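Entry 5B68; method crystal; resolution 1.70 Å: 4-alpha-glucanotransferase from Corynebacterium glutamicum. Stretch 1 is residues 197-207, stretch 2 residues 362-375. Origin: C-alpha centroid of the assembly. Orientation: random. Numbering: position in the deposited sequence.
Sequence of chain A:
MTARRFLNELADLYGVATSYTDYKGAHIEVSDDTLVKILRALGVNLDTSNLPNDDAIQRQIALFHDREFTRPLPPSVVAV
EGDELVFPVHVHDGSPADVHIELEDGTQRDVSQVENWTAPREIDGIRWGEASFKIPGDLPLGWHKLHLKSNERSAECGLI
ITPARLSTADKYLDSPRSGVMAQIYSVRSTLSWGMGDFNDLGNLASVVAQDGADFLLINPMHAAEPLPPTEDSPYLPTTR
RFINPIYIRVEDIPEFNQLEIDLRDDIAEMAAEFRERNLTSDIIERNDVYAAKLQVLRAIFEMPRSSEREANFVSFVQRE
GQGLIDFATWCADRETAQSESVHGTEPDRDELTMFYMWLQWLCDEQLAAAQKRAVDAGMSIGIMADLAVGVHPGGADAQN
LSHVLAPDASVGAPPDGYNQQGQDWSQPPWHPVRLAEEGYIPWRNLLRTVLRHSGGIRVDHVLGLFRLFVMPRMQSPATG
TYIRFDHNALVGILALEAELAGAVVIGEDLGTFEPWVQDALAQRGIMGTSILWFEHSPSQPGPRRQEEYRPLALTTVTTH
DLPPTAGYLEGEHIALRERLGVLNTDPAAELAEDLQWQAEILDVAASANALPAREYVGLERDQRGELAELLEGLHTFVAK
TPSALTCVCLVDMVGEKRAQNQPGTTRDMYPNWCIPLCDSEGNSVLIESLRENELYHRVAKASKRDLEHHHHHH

Stretch 1, residues 197-207: DFNDLGNLASV
Stretch 2, residues 362-375: LCDEQLAAAQKRAV

Two helical segments, one starting at Phe 198 and running on beyond Val 207, the other (Leu 362 to Val 375) lying within a longer helix, run side by side in the same direction, their axes 7° apart and 7.9 Å at closest approach. Phe 198 lies by Gln 366. Asp 197 N-caps the first helix: with chi1 p, its OD1 accepts from Asp 200 N at 3.0 Å.

Gly 202 CA lies 3.9 Å from Ala 370 CA. Glycine suits this place, since an ideal CB would sit only 3.1 Å from Ala 370 CA; the small Ala 370 CB rests 3.7 Å from Gly 202 N. Farther along, Ala 205 CB meets Ala 374 CB at 3.5 Å.

Phe 198 (chi1 m, chi2 −60°) points toward the second helix, its buried apolar ring packing CE1 3.5 Å from Leu 367 CG and CD2 3.4 Å from the aliphatic Gln 366 CB; Cys 363 SG lies at the ring edge, 3.9 Å from Phe 198 CE2. Leu 201 (t, p) and Leu 367 (m, t) start sideways, but their apolar ends converge, CD2 to CD2 at 3.8 Å.

No direct hydrogen bond joins the helices. Arg 373, chi1 to chi3 off-rotamer (−92°, −107°, −116°), lays its guanidinium over Gly 202 C and Asn 203 CA. A water bridges Arg 373 NH1 (2.7 Å) to Asn 199 O (3.0 Å). Ser 206 (p) OG donates to Asn 203 O at 2.8 Å.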

# COMPACT_ATOMS: atom_id res chain seq x y z
N ASP A 197 -10.64 -6.41 15.31
CA ASP A 197 -10.99 -4.99 15.30
C ASP A 197 -9.85 -4.17 15.87
O ASP A 197 -8.76 -4.73 16.15
CB ASP A 197 -12.35 -4.80 16.02
CG ASP A 197 -12.34 -5.21 17.50
OD1 ASP A 197 -11.31 -4.99 18.19
OD2 ASP A 197 -13.36 -5.73 18.02
N PHE A 198 -10.03 -2.86 16.01
CA PHE A 198 -8.88 -1.99 16.46
C PHE A 198 -8.47 -2.33 17.89
O PHE A 198 -7.32 -2.12 18.29
CB PHE A 198 -9.22 -0.45 16.42
CG PHE A 198 -9.58 0.04 15.02
CD1 PHE A 198 -8.68 -0.06 13.99
CD2 PHE A 198 -10.77 0.70 14.80
CE1 PHE A 198 -8.97 0.46 12.73
CE2 PHE A 198 -11.07 1.23 13.55
CZ PHE A 198 -10.18 1.06 12.50
N ASN A 199 -9.41 -2.78 18.73
CA ASN A 199 -9.05 -3.21 20.05
C ASN A 199 -8.13 -4.39 20.01
O ASN A 199 -7.08 -4.40 20.64
CB ASN A 199 -10.31 -3.53 20.88
CG ASN A 199 -10.00 -3.84 22.33
OD1 ASN A 199 -9.36 -4.83 22.63
ND2 ASN A 199 -10.45 -2.98 23.23
N ASP A 200 -8.54 -5.37 19.21
CA ASP A 200 -7.70 -6.52 18.97
C ASP A 200 -6.31 -6.20 18.46
O ASP A 200 -5.34 -6.87 18.83
CB ASP A 200 -8.34 -7.54 18.03
CG ASP A 200 -9.70 -8.04 18.53
OD1 ASP A 200 -9.77 -8.42 19.68
OD2 ASP A 200 -10.68 -8.10 17.73
N LEU A 201 -6.23 -5.21 17.58
CA LEU A 201 -4.94 -4.71 17.05
C LEU A 201 -4.00 -4.31 18.18
O LEU A 201 -2.80 -4.72 18.26
CB LEU A 201 -5.17 -3.55 16.08
CG LEU A 201 -3.94 -2.88 15.46
CD1 LEU A 201 -3.18 -3.90 14.68
CD2 LEU A 201 -4.38 -1.73 14.59
N GLY A 202 -4.49 -3.44 19.04
CA GLY A 202 -3.68 -2.97 20.15
C GLY A 202 -3.34 -4.06 21.19
O GLY A 202 -2.23 -4.12 21.68
N ASN A 203 -4.28 -4.96 21.41
CA ASN A 203 -4.15 -6.09 22.33
C ASN A 203 -3.05 -7.02 21.81
O ASN A 203 -2.11 -7.31 22.54
CB ASN A 203 -5.50 -6.84 22.41
CG ASN A 203 -5.54 -7.91 23.52
OD1 ASN A 203 -4.53 -8.16 24.23
ND2 ASN A 203 -6.69 -8.59 23.62
N LEU A 204 -3.18 -7.44 20.55
CA LEU A 204 -2.20 -8.32 19.90
C LEU A 204 -0.83 -7.65 19.96
O LEU A 204 0.17 -8.33 20.29
CB LEU A 204 -2.56 -8.68 18.50
CG LEU A 204 -1.68 -9.63 17.71
CD1 LEU A 204 -1.50 -10.94 18.43
CD2 LEU A 204 -2.20 -9.79 16.31
N ALA A 205 -0.73 -6.36 19.65
CA ALA A 205 0.59 -5.69 19.68
C ALA A 205 1.19 -5.80 21.05
O ALA A 205 2.39 -6.17 21.18
CB ALA A 205 0.52 -4.22 19.29
N SER A 206 0.35 -5.58 22.07
CA SER A 206 0.89 -5.56 23.44
C SER A 206 1.35 -6.97 23.81
O SER A 206 2.35 -7.12 24.49
CB SER A 206 -0.07 -4.94 24.47
OG SER A 206 -1.14 -5.83 24.66
N VAL A 207 0.66 -8.00 23.34
CA VAL A 207 1.03 -9.39 23.67
C VAL A 207 2.33 -9.78 23.02
O VAL A 207 3.22 -10.28 23.65
CB VAL A 207 -0.07 -10.36 23.21
CG1 VAL A 207 0.41 -11.81 23.16
CG2 VAL A 207 -1.30 -10.24 24.07
N LEU A 362 -13.72 8.12 14.60
CA LEU A 362 -13.68 6.98 15.49
C LEU A 362 -12.51 6.08 15.07
O LEU A 362 -11.79 5.55 15.96
CB LEU A 362 -14.97 6.16 15.41
CG LEU A 362 -16.22 6.95 15.93
CD1 LEU A 362 -17.36 6.00 15.72
CD2 LEU A 362 -16.19 7.42 17.36
N CYS A 363 -12.38 5.85 13.77
CA CYS A 363 -11.27 4.99 13.27
C CYS A 363 -9.95 5.65 13.69
O CYS A 363 -9.00 4.98 14.16
CB CYS A 363 -11.32 4.85 11.77
SG CYS A 363 -12.60 3.82 11.12
N ASP A 364 -9.85 6.98 13.53
CA ASP A 364 -8.65 7.71 13.94
C ASP A 364 -8.31 7.49 15.40
O ASP A 364 -7.15 7.21 15.77
CB ASP A 364 -8.79 9.23 13.64
CG ASP A 364 -7.55 10.03 14.05
OD1 ASP A 364 -6.63 10.13 13.22
OD2 ASP A 364 -7.42 10.50 15.16
N GLU A 365 -9.28 7.69 16.29
CA GLU A 365 -8.95 7.58 17.69
C GLU A 365 -8.70 6.11 18.12
O GLU A 365 -7.92 5.91 19.04
CB GLU A 365 -10.00 8.29 18.58
CG GLU A 365 -11.33 7.60 18.69
CD GLU A 365 -12.34 8.39 19.60
OE1 GLU A 365 -13.53 7.99 19.69
OE2 GLU A 365 -11.91 9.40 20.21
N GLN A 366 -9.38 5.13 17.52
CA GLN A 366 -9.16 3.74 17.93
C GLN A 366 -7.80 3.26 17.45
O GLN A 366 -7.12 2.51 18.17
CB GLN A 366 -10.27 2.80 17.44
CG GLN A 366 -11.55 3.12 18.26
CD GLN A 366 -12.60 2.04 18.30
OE1 GLN A 366 -12.46 0.93 17.79
NE2 GLN A 366 -13.77 2.44 18.84
N LEU A 367 -7.42 3.71 16.26
CA LEU A 367 -6.06 3.40 15.74
C LEU A 367 -4.98 4.08 16.52
O LEU A 367 -3.93 3.50 16.77
CB LEU A 367 -5.94 3.82 14.29
CG LEU A 367 -6.50 2.90 13.25
CD1 LEU A 367 -6.44 3.55 11.89
CD2 LEU A 367 -5.64 1.62 13.24
N ALA A 368 -5.20 5.34 16.91
CA ALA A 368 -4.25 6.01 17.80
C ALA A 368 -4.09 5.24 19.12
O ALA A 368 -2.99 5.11 19.60
CB ALA A 368 -4.70 7.41 18.12
N ALA A 369 -5.19 4.76 19.68
CA ALA A 369 -5.10 4.05 20.96
C ALA A 369 -4.37 2.71 20.79
O ALA A 369 -3.60 2.34 21.67
CB ALA A 369 -6.48 3.81 21.55
N ALA A 370 -4.58 2.07 19.64
CA ALA A 370 -3.85 0.83 19.35
C ALA A 370 -2.34 1.11 19.28
O ALA A 370 -1.52 0.33 19.82
CB ALA A 370 -4.29 0.15 18.09
N GLN A 371 -1.95 2.15 18.56
CA GLN A 371 -0.53 2.47 18.43
C GLN A 371 0.05 2.84 19.78
O GLN A 371 1.15 2.51 20.09
CB GLN A 371 -0.28 3.59 17.41
CG GLN A 371 1.13 4.15 17.42
CD GLN A 371 2.14 3.21 16.81
OE1 GLN A 371 1.86 2.06 16.58
NE2 GLN A 371 3.33 3.70 16.57
N LYS A 372 -0.72 3.55 20.58
CA LYS A 372 -0.24 3.91 21.90
C LYS A 372 -0.01 2.67 22.77
O LYS A 372 0.94 2.59 23.49
CB LYS A 372 -1.23 4.83 22.59
CG LYS A 372 -0.78 5.37 23.93
CD LYS A 372 -1.76 6.42 24.43
CE LYS A 372 -1.19 7.18 25.60
NZ LYS A 372 -0.86 6.26 26.70
N ARG A 373 -0.90 1.71 22.65
CA ARG A 373 -0.75 0.48 23.37
C ARG A 373 0.49 -0.25 22.96
O ARG A 373 1.22 -0.76 23.77
CB ARG A 373 -1.91 -0.41 23.02
CG ARG A 373 -3.09 -0.29 23.94
CD ARG A 373 -3.12 -1.54 24.78
NE ARG A 373 -4.30 -2.35 24.55
CZ ARG A 373 -4.49 -3.51 25.15
NH1 ARG A 373 -5.58 -4.20 24.93
NH2 ARG A 373 -3.57 -3.97 25.98
N ALA A 374 0.72 -0.30 21.66
CA ALA A 374 1.89 -0.98 21.14
C ALA A 374 3.19 -0.37 21.65
O ALA A 374 4.11 -1.04 22.07
CB ALA A 374 1.87 -1.01 19.63
N VAL A 375 3.27 0.96 21.60
CA VAL A 375 4.47 1.62 21.97
C VAL A 375 4.64 1.59 23.51
O VAL A 375 5.74 1.46 24.00
CB VAL A 375 4.40 3.08 21.51
CG1 VAL A 375 5.54 3.90 22.11
CG2 VAL A 375 4.52 3.12 19.99
O HOH W 1 -6.55 -2.58 22.96